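Local coordinates for protein malate dehydrogenase (Picrophilus torridus, PDB 4BGV) that probably catalyses the reversible, NAD-dependent oxidation of (S)-malate to oxaloacetate, a step of the tricarboxylic acid cycle, at residues A[4-9]-A[71-76]; A[21-26]-A[51-56]; A[173-178]-A[188-193]. All blocks are in the same frame, centred on the assembly; numbering follows the deposited sequence.

Interaction 1 of 3, residues A[4-9]-A[71-76]; sequences KISVIG and AEMKGS
Glu72 O, the first contact of 71-76, accepts a hydrogen bond from Lys4 NZ at 2.8 Å. Lys4 arrives there fully extended, CG anti to the backbone N (chi1 172°). Met73 follows and lies across Ile8 at about a right angle, SD against Ile8 CD1 at 3.9 Å, while its CG rests 3.6 Å from Ser6 OG. Phe32 of the neighbouring strand 28-33 and Ile111 of helix 93-114 also pack on this methionine. The contact belongs to the Rossmann-type NAD-binding domain: 4-8 is its first strand, leading into Gly9 of the glycine-rich loop that probably binds NAD, and 71-76 is the approach to the adjacent parallel strand 78-81. From Met73 to Ser76 the chain makes a type II turn. The side chain of Lys74 sets off away from the strand, but its O is the second acceptor for Lys4 NZ, 2.8 Å off, so one ammonium group joins a carbonyl of the 3-10 segment to one of the beta turn. Gly75, at the positive phi that favours glycine, takes part through its O, which accepts a bond of 2.6 Å from a water that in turn accepts from Lys4 N. At Ser76 two hydroxyls form a relay: Ser6 OG donates to Ser76 OG at 2.6 Å, and Ser76 OG donates to Met73 O, which also receives Ser76 N.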
loop_
_atom_site.group_PDB
_atom_site.type_symbol
_atom_site.label_atom_id
_atom_site.label_comp_id
_atom_site.label_asym_id
_atom_site.label_seq_id
_atom_site.Cartn_x
_atom_site.Cartn_y
_atom_site.Cartn_z
ATOM N N LYS A 4 -17.829 -10.160 0.199
ATOM C CA LYS A 4 -18.746 -9.222 0.812
ATOM C C LYS A 4 -18.617 -9.332 2.323
ATOM O O LYS A 4 -18.623 -10.435 2.885
ATOM C CB LYS A 4 -20.170 -9.548 0.373
ATOM C CG LYS A 4 -21.253 -8.755 1.091
ATOM C CD LYS A 4 -22.601 -9.079 0.455
ATOM C CE LYS A 4 -23.731 -8.236 1.025
ATOM N NZ LYS A 4 -25.037 -8.637 0.383
ATOM N N ILE A 5 -18.470 -8.195 2.979
ATOM C CA ILE A 5 -18.395 -8.158 4.432
ATOM C C ILE A 5 -19.534 -7.280 4.927
ATOM O O ILE A 5 -19.718 -6.162 4.430
ATOM C CB ILE A 5 -17.045 -7.582 4.913
ATOM C CG1 ILE A 5 -15.873 -8.398 4.347
ATOM C CG2 ILE A 5 -16.972 -7.520 6.441
ATOM C CD1 ILE A 5 -15.184 -7.726 3.144
ATOM N N SER A 6 -20.303 -7.790 5.882
ATOM C CA SER A 6 -21.321 -6.994 6.539
ATOM C C SER A 6 -20.783 -6.579 7.897
ATOM O O SER A 6 -20.191 -7.396 8.597
ATOM C CB SER A 6 -22.619 -7.791 6.719
ATOM O OG SER A 6 -23.265 -7.998 5.470
ATOM N N VAL A 7 -20.993 -5.313 8.249
ATOM C CA VAL A 7 -20.639 -4.784 9.563
ATOM C C VAL A 7 -21.903 -4.329 10.290
ATOM O O VAL A 7 -22.590 -3.398 9.854
ATOM C CB VAL A 7 -19.648 -3.606 9.425
ATOM C CG1 VAL A 7 -19.322 -2.991 10.770
ATOM C CG2 VAL A 7 -18.368 -4.068 8.707
ATOM N N ILE A 8 -22.221 -5.008 11.389
ATOM C CA ILE A 8 -23.397 -4.672 12.179
ATOM C C ILE A 8 -22.966 -3.679 13.259
ATOM O O ILE A 8 -22.137 -3.999 14.119
ATOM C CB ILE A 8 -24.035 -5.939 12.783
ATOM C CG1 ILE A 8 -24.430 -6.924 11.678
ATOM C CG2 ILE A 8 -25.255 -5.581 13.640
ATOM C CD1 ILE A 8 -25.082 -8.211 12.213
ATOM N N GLY A 9 -23.503 -2.466 13.184
ATOM C CA GLY A 9 -23.109 -1.374 14.066
ATOM C C GLY A 9 -22.343 -0.336 13.263
ATOM O O GLY A 9 -21.318 -0.648 12.650
ATOM N N ALA A 71 -31.845 -8.618 5.487
ATOM C CA ALA A 71 -31.813 -9.427 4.263
ATOM C C ALA A 71 -30.642 -9.042 3.351
ATOM O O ALA A 71 -30.123 -9.878 2.608
ATOM C CB ALA A 71 -33.155 -9.326 3.508
ATOM N N GLU A 72 -30.220 -7.777 3.429
ATOM C CA GLU A 72 -29.077 -7.279 2.673
ATOM C C GLU A 72 -27.723 -7.905 3.051
ATOM O O GLU A 72 -26.734 -7.702 2.351
ATOM C CB GLU A 72 -29.002 -5.741 2.753
ATOM C CG GLU A 72 -30.203 -5.027 2.127
ATOM C CD GLU A 72 -30.202 -5.106 0.613
ATOM O OE1 GLU A 72 -29.227 -5.648 0.048
ATOM O OE2 GLU A 72 -31.171 -4.623 -0.016
ATOM N N MET A 73 -27.674 -8.682 4.127
ATOM C CA MET A 73 -26.449 -9.402 4.489
ATOM C C MET A 73 -26.234 -10.649 3.641
ATOM O O MET A 73 -25.157 -11.222 3.670
ATOM C CB MET A 73 -26.455 -9.816 5.972
ATOM C CG MET A 73 -26.473 -8.649 6.950
ATOM S SD MET A 73 -26.100 -9.215 8.625
ATOM C CE MET A 73 -27.416 -10.388 8.929
ATOM N N LYS A 74 -27.260 -11.069 2.896
ATOM C CA LYS A 74 -27.177 -12.294 2.103
ATOM C C LYS A 74 -25.875 -12.385 1.310
ATOM O O LYS A 74 -25.472 -11.433 0.634
ATOM C CB LYS A 74 -28.380 -12.420 1.164
ATOM C CG LYS A 74 -28.551 -11.253 0.205
ATOM C CD LYS A 74 -29.784 -11.432 -0.673
ATOM C CE LYS A 74 -30.004 -10.230 -1.571
ATOM N NZ LYS A 74 -31.153 -10.452 -2.489
ATOM N N GLY A 75 -25.212 -13.534 1.414
ATOM C CA GLY A 75 -23.989 -13.782 0.676
ATOM C C GLY A 75 -22.738 -13.160 1.274
ATOM O O GLY A 75 -21.702 -13.110 0.618
ATOM N N SER A 76 -22.825 -12.683 2.515
ATOM C CA SER A 76 -21.652 -12.127 3.181
ATOM C C SER A 76 -20.674 -13.248 3.523
ATOM O O SER A 76 -21.067 -14.270 4.077
ATOM C CB SER A 76 -22.053 -11.399 4.476
ATOM O OG SER A 76 -22.804 -10.214 4.209
HETATM O O HOH W 1 -19.233 -12.972 -0.260
#

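Interaction 2 of 3, residues A[21-26]-A[51-56]; sequences LAIRQT and PHWGYD
Tyr55 lies with its ring flat against Ala22, in the layer where helix 12-23, the first helix of the Rossmann-type domain, ends beside the end of helix 50-53. Both helices are followed by a residue of positive phi: Gln25, in a Schellman motif, and Gly54. Ala22 CB stands 3.6 Å from the centroid of the Tyr55 ring, only 6° off its normal, a CH-pi contact over the centre of the face. With Tyr55 CG placed between its backbone N and carbonyl carbon (chi1 43°), that atom lies 3.4 Å from Ala22 O. Toward the base of this ring, CD2 comes within 3.2 Å of Ala22 O, the carbonyl that also accepts Gln25 N. The phenol end is held by Ile46 O and Gln19 NE2.

Ile23 serves the second aromatic. Its CG1 lies over the six-membered ring of Trp53, 3.7 Å from the centroid, and CD1 extends across the same face to CZ2 at 3.5 Å; CG2 touches near CZ3. The aliphatic side chain therefore spreads its branches over the indole face. Ile236 of the second subunit also packs on Trp53, so Trp53 also takes part in the subunit interface. At the exposed border Gln25 CG meets Tyr55 CB, and a single water accepts from Gln25 NE2 at 3.1 Å and donates to Gly54 O at 2.9 Å.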
loop_
_atom_site.group_PDB
_atom_site.type_symbol
_atom_site.label_atom_id
_atom_site.label_comp_id
_atom_site.label_asym_id
_atom_site.label_seq_id
_atom_site.Cartn_x
_atom_site.Cartn_y
_atom_site.Cartn_z
ATOM N N LEU A 21 -11.435 -1.719 6.140
ATOM C CA LEU A 21 -11.628 -2.738 5.101
ATOM C C LEU A 21 -11.566 -2.128 3.712
ATOM O O LEU A 21 -11.032 -2.746 2.792
ATOM C CB LEU A 21 -12.973 -3.447 5.275
ATOM C CG LEU A 21 -13.053 -4.275 6.578
ATOM C CD1 LEU A 21 -14.452 -4.839 6.754
ATOM C CD2 LEU A 21 -12.006 -5.402 6.583
ATOM N N ALA A 22 -12.109 -0.919 3.556
ATOM C CA ALA A 22 -12.093 -0.259 2.237
ATOM C C ALA A 22 -10.673 0.105 1.831
ATOM O O ALA A 22 -10.243 -0.194 0.712
ATOM C CB ALA A 22 -12.990 0.980 2.232
ATOM N N ILE A 23 -9.942 0.749 2.742
ATOM C CA ILE A 23 -8.532 1.080 2.492
ATOM C C ILE A 23 -7.697 -0.152 2.113
ATOM O O ILE A 23 -6.873 -0.097 1.205
ATOM C CB ILE A 23 -7.922 1.800 3.719
ATOM C CG1 ILE A 23 -8.594 3.174 3.872
ATOM C CG2 ILE A 23 -6.396 1.913 3.606
ATOM C CD1 ILE A 23 -8.459 3.793 5.257
ATOM N N ARG A 24 -7.901 -1.254 2.827
ATOM C CA ARG A 24 -7.156 -2.480 2.571
ATOM C C ARG A 24 -7.802 -3.306 1.460
ATOM O O ARG A 24 -7.347 -4.411 1.146
ATOM C CB ARG A 24 -7.014 -3.289 3.866
ATOM C CG ARG A 24 -6.206 -2.512 4.915
ATOM C CD ARG A 24 -6.191 -3.211 6.267
ATOM N NE ARG A 24 -5.377 -4.430 6.317
ATOM C CZ ARG A 24 -4.067 -4.431 6.563
ATOM N NH1 ARG A 24 -3.428 -3.272 6.706
ATOM N NH2 ARG A 24 -3.379 -5.577 6.635
ATOM N N GLN A 25 -8.850 -2.748 0.864
ATOM C CA GLN A 25 -9.511 -3.347 -0.306
ATOM C C GLN A 25 -9.969 -4.787 -0.077
ATOM O O GLN A 25 -9.870 -5.655 -0.964
ATOM C CB GLN A 25 -8.613 -3.199 -1.545
ATOM C CG GLN A 25 -8.302 -1.733 -1.816
ATOM C CD GLN A 25 -7.512 -1.461 -3.094
ATOM O OE1 GLN A 25 -7.262 -2.354 -3.898
ATOM N NE2 GLN A 25 -7.124 -0.204 -3.280
ATOM N N THR A 26 -10.510 -5.026 1.113
ATOM C CA THR A 26 -10.841 -6.385 1.525
ATOM C C THR A 26 -12.006 -6.967 0.731
ATOM O O THR A 26 -11.989 -8.146 0.374
ATOM C CB THR A 26 -11.098 -6.458 3.037
ATOM O OG1 THR A 26 -9.981 -5.865 3.711
ATOM C CG2 THR A 26 -11.259 -7.915 3.512
ATOM N N PRO A 51 -12.411 7.929 -4.727
ATOM C CA PRO A 51 -11.565 8.458 -5.802
ATOM C C PRO A 51 -10.143 8.845 -5.353
ATOM O O PRO A 51 -9.208 8.709 -6.148
ATOM C CB PRO A 51 -12.346 9.686 -6.296
ATOM C CG PRO A 51 -13.791 9.337 -5.993
ATOM C CD PRO A 51 -13.721 8.615 -4.673
ATOM N N HIS A 52 -9.975 9.299 -4.117
ATOM C CA HIS A 52 -8.636 9.646 -3.634
ATOM C C HIS A 52 -7.887 8.401 -3.172
ATOM O O HIS A 52 -6.706 8.247 -3.464
ATOM C CB HIS A 52 -8.694 10.637 -2.467
ATOM C CG HIS A 52 -9.062 12.030 -2.863
ATOM N ND1 HIS A 52 -8.392 12.721 -3.847
ATOM C CD2 HIS A 52 -9.997 12.880 -2.371
ATOM C CE1 HIS A 52 -8.918 13.929 -3.966
ATOM N NE2 HIS A 52 -9.886 14.052 -3.075
ATOM N N TRP A 53 -8.563 7.533 -2.424
ATOM C CA TRP A 53 -7.903 6.355 -1.854
ATOM C C TRP A 53 -7.598 5.309 -2.936
ATOM O O TRP A 53 -6.579 4.614 -2.882
ATOM C CB TRP A 53 -8.786 5.691 -0.797
ATOM C CG TRP A 53 -8.719 6.225 0.620
ATOM C CD1 TRP A 53 -9.718 6.860 1.306
ATOM C CD2 TRP A 53 -7.617 6.111 1.532
ATOM N NE1 TRP A 53 -9.299 7.169 2.582
ATOM C CE2 TRP A 53 -8.015 6.721 2.746
ATOM C CE3 TRP A 53 -6.332 5.562 1.437
ATOM C CZ2 TRP A 53 -7.179 6.783 3.860
ATOM C CZ3 TRP A 53 -5.493 5.635 2.541
ATOM C CH2 TRP A 53 -5.925 6.237 3.740
ATOM N N GLY A 54 -8.509 5.161 -3.890
ATOM C CA GLY A 54 -8.334 4.177 -4.938
ATOM C C GLY A 54 -9.117 2.879 -4.820
ATOM O O GLY A 54 -8.964 2.019 -5.677
ATOM N N TYR A 55 -9.967 2.724 -3.807
ATOM C CA TYR A 55 -10.736 1.475 -3.688
ATOM C C TYR A 55 -11.976 1.417 -4.568
ATOM O O TYR A 55 -12.841 2.289 -4.501
ATOM C CB TYR A 55 -11.082 1.125 -2.227
ATOM C CG TYR A 55 -11.567 2.250 -1.320
ATOM C CD1 TYR A 55 -12.893 2.690 -1.350
ATOM C CD2 TYR A 55 -10.711 2.814 -0.378
ATOM C CE1 TYR A 55 -13.341 3.693 -0.490
ATOM C CE2 TYR A 55 -11.145 3.808 0.474
ATOM C CZ TYR A 55 -12.443 4.243 0.427
ATOM O OH TYR A 55 -12.822 5.233 1.300
ATOM N N ASP A 56 -12.048 0.394 -5.421
ATOM C CA ASP A 56 -13.203 0.206 -6.294
ATOM C C ASP A 56 -14.112 -0.846 -5.671
ATOM O O ASP A 56 -14.061 -2.030 -6.022
ATOM C CB ASP A 56 -12.764 -0.204 -7.699
ATOM C CG ASP A 56 -12.265 0.982 -8.517
ATOM O OD1 ASP A 56 -12.843 2.074 -8.362
ATOM O OD2 ASP A 56 -11.311 0.819 -9.303
HETATM O O HOH W 2 -6.442 0.726 -6.142
#

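Interaction 3 of 3, residues A[173-178]-A[188-193]; sequences NAFVIG and IRYSNV
Asn173 and Asn192 face each other as an antiparallel hydrogen-bonded pair near one end of the hairpin formed by strands 172-178 and 184-193. Asn173 N donates to Asn192 O at 2.9 Å, nearly along the C=O axis, and Asn192 N returns a bond of 2.9 Å to Asn173 O. The two side chains, on the same face of the sheet, add a third link: Asn173 ND2 donates to Asn192 OD1 at 2.9 Å, from a position tilted 32° out of the acceptor's carbonyl plane. OD1 also accepts from Gly195 N, so this oxygen has two donors.

Just before Asn192, strand 184-193 is interrupted by a type I turn from Ile188 to Ser191, and a side chain takes up the next amide. Phe175 N donates to Ser191 OG at 3.0 Å with an almost straight N-H...O angle of 175°, and the same hydroxyl bonds to Phe187 O. Ser191 CA makes a CA-H...O contact of 3.2 Å with Asn173 O, a weak addition to the bond this oxygen accepts from Asn192 N.

Apolar atoms flank this polar seam. CG of Phe175 is anti to its backbone N, and the ring presents its face to Tyr190, whose CD2 stands over the centre in an edge-to-face pair, planes at 86° and centroids 5.1 Å apart. Phe175 CB and Tyr190 CB lie 3.6 Å apart. Phe187 joins both rings, and the fourth subunit packs on the two aromatics and on Asn192. The Ser191 hydroxyl thus links the Phe175 amide to Phe187 O next to the corner, and the asparagine amides add a side-chain bond to the regular pair beyond it.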
loop_
_atom_site.group_PDB
_atom_site.type_symbol
_atom_site.label_atom_id
_atom_site.label_comp_id
_atom_site.label_asym_id
_atom_site.label_seq_id
_atom_site.Cartn_x
_atom_site.Cartn_y
_atom_site.Cartn_z
ATOM N N ASN A 173 7.151 -8.545 19.133
ATOM C CA ASN A 173 6.138 -9.581 19.224
ATOM C C ASN A 173 5.715 -9.732 20.664
ATOM O O ASN A 173 6.551 -9.928 21.529
ATOM C CB ASN A 173 6.696 -10.894 18.713
ATOM C CG ASN A 173 7.189 -10.780 17.284
ATOM O OD1 ASN A 173 6.388 -10.760 16.357
ATOM N ND2 ASN A 173 8.509 -10.663 17.103
ATOM N N ALA A 174 4.417 -9.629 20.924
ATOM C CA ALA A 174 3.916 -9.681 22.293
ATOM C C ALA A 174 2.843 -10.760 22.400
ATOM O O ALA A 174 1.829 -10.700 21.708
ATOM C CB ALA A 174 3.346 -8.323 22.687
ATOM N N PHE A 175 3.080 -11.738 23.267
ATOM C CA PHE A 175 2.244 -12.931 23.334
ATOM C C PHE A 175 1.221 -12.818 24.458
ATOM O O PHE A 175 1.583 -12.805 25.633
ATOM C CB PHE A 175 3.133 -14.164 23.552
ATOM C CG PHE A 175 2.437 -15.463 23.287
ATOM C CD1 PHE A 175 1.687 -16.069 24.269
ATOM C CD2 PHE A 175 2.514 -16.059 22.047
ATOM C CE1 PHE A 175 1.043 -17.257 24.041
ATOM C CE2 PHE A 175 1.866 -17.254 21.806
ATOM C CZ PHE A 175 1.128 -17.850 22.805
ATOM N N VAL A 176 -0.055 -12.733 24.091
ATOM C CA VAL A 176 -1.121 -12.727 25.087
ATOM C C VAL A 176 -2.265 -13.656 24.708
ATOM O O VAL A 176 -2.651 -13.748 23.540
ATOM C CB VAL A 176 -1.694 -11.316 25.292
ATOM C CG1 VAL A 176 -0.699 -10.450 26.075
ATOM C CG2 VAL A 176 -2.035 -10.683 23.958
ATOM N N ILE A 177 -2.810 -14.347 25.698
ATOM C CA ILE A 177 -4.016 -15.136 25.481
ATOM C C ILE A 177 -5.058 -14.772 26.545
ATOM O O ILE A 177 -4.821 -13.908 27.394
ATOM C CB ILE A 177 -3.724 -16.671 25.489
ATOM C CG1 ILE A 177 -3.150 -17.127 26.835
ATOM C CG2 ILE A 177 -2.768 -17.052 24.350
ATOM C CD1 ILE A 177 -2.938 -18.662 26.912
ATOM N N GLY A 178 -6.214 -15.422 26.504
ATOM C CA GLY A 178 -7.247 -15.143 27.492
ATOM C C GLY A 178 -8.079 -13.928 27.119
ATOM O O GLY A 178 -8.166 -13.576 25.941
ATOM N N ILE A 188 5.379 -13.797 28.824
ATOM C CA ILE A 188 6.530 -12.913 28.668
ATOM C C ILE A 188 7.641 -13.624 27.919
ATOM O O ILE A 188 8.309 -13.022 27.081
ATOM C CB ILE A 188 7.043 -12.421 30.036
ATOM C CG1 ILE A 188 5.994 -11.533 30.697
ATOM C CG2 ILE A 188 8.356 -11.685 29.892
ATOM C CD1 ILE A 188 5.322 -10.582 29.748
ATOM N N ARG A 189 7.816 -14.915 28.199
ATOM C CA ARG A 189 8.873 -15.687 27.542
ATOM C C ARG A 189 8.690 -15.810 26.030
ATOM O O ARG A 189 9.665 -16.031 25.310
ATOM C CB ARG A 189 9.022 -17.072 28.182
ATOM C CG ARG A 189 7.785 -17.935 28.064
ATOM C CD ARG A 189 7.809 -19.093 29.054
ATOM N NE ARG A 189 6.564 -19.841 28.974
ATOM C CZ ARG A 189 6.430 -20.992 28.328
ATOM N NH1 ARG A 189 7.482 -21.547 27.731
ATOM N NH2 ARG A 189 5.258 -21.605 28.316
ATOM N N TYR A 190 7.455 -15.665 25.545
ATOM C CA TYR A 190 7.212 -15.727 24.105
ATOM C C TYR A 190 7.167 -14.343 23.469
ATOM O O TYR A 190 6.751 -14.190 22.319
ATOM C CB TYR A 190 5.906 -16.453 23.803
ATOM C CG TYR A 190 5.917 -17.951 24.045
ATOM C CD1 TYR A 190 7.091 -18.636 24.361
ATOM C CD2 TYR A 190 4.753 -18.684 23.902
ATOM C CE1 TYR A 190 7.078 -20.023 24.565
ATOM C CE2 TYR A 190 4.730 -20.061 24.101
ATOM C CZ TYR A 190 5.886 -20.719 24.424
ATOM O OH TYR A 190 5.829 -22.082 24.607
ATOM N N SER A 191 7.549 -13.329 24.234
ATOM C CA SER A 191 7.518 -11.957 23.740
ATOM C C SER A 191 8.953 -11.556 23.506
ATOM O O SER A 191 9.830 -11.854 24.325
ATOM C CB SER A 191 6.852 -11.019 24.763
ATOM O OG SER A 191 5.523 -11.448 25.037
ATOM N N ASN A 192 9.202 -10.890 22.388
ATOM C CA ASN A 192 10.573 -10.679 21.949
ATOM C C ASN A 192 10.690 -9.526 20.961
ATOM O O ASN A 192 9.677 -9.026 20.443
ATOM C CB ASN A 192 11.096 -11.960 21.275
ATOM C CG ASN A 192 10.282 -12.344 20.044
ATOM O OD1 ASN A 192 10.417 -11.739 18.984
ATOM N ND2 ASN A 192 9.437 -13.358 20.185
ATOM N N VAL A 193 11.929 -9.102 20.704
ATOM C CA VAL A 193 12.192 -8.208 19.583
ATOM C C VAL A 193 13.039 -8.981 18.564
ATOM O O VAL A 193 14.195 -9.337 18.843
ATOM C CB VAL A 193 12.962 -6.936 19.997
ATOM C CG1 VAL A 193 13.160 -6.041 18.780
ATOM C CG2 VAL A 193 12.199 -6.178 21.081
#

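Interactions 1 and 2 belong to the NAD-binding domain, interaction 3 to the C-terminal domain. The first two are 18 Å apart between centres and touch directly, Ile5 CG2 against Leu21 CD1 at 3.7 Å; strand 4-8 runs into helix 12-23 through the glycine-rich loop, and interaction 2 is nested within the chain loop that interaction 1 closes. Interaction 1 is next to the probable cofactor site, with Ile8 about 7 Å from Asp33 between side chains. Interaction 3 lies about 34 Å from interaction 1 between centres; its hairpin carries the likely proton acceptor His180 between its strands, and Ala174 is about 8 Å from Arg156, which probably binds the substrate, between side chains.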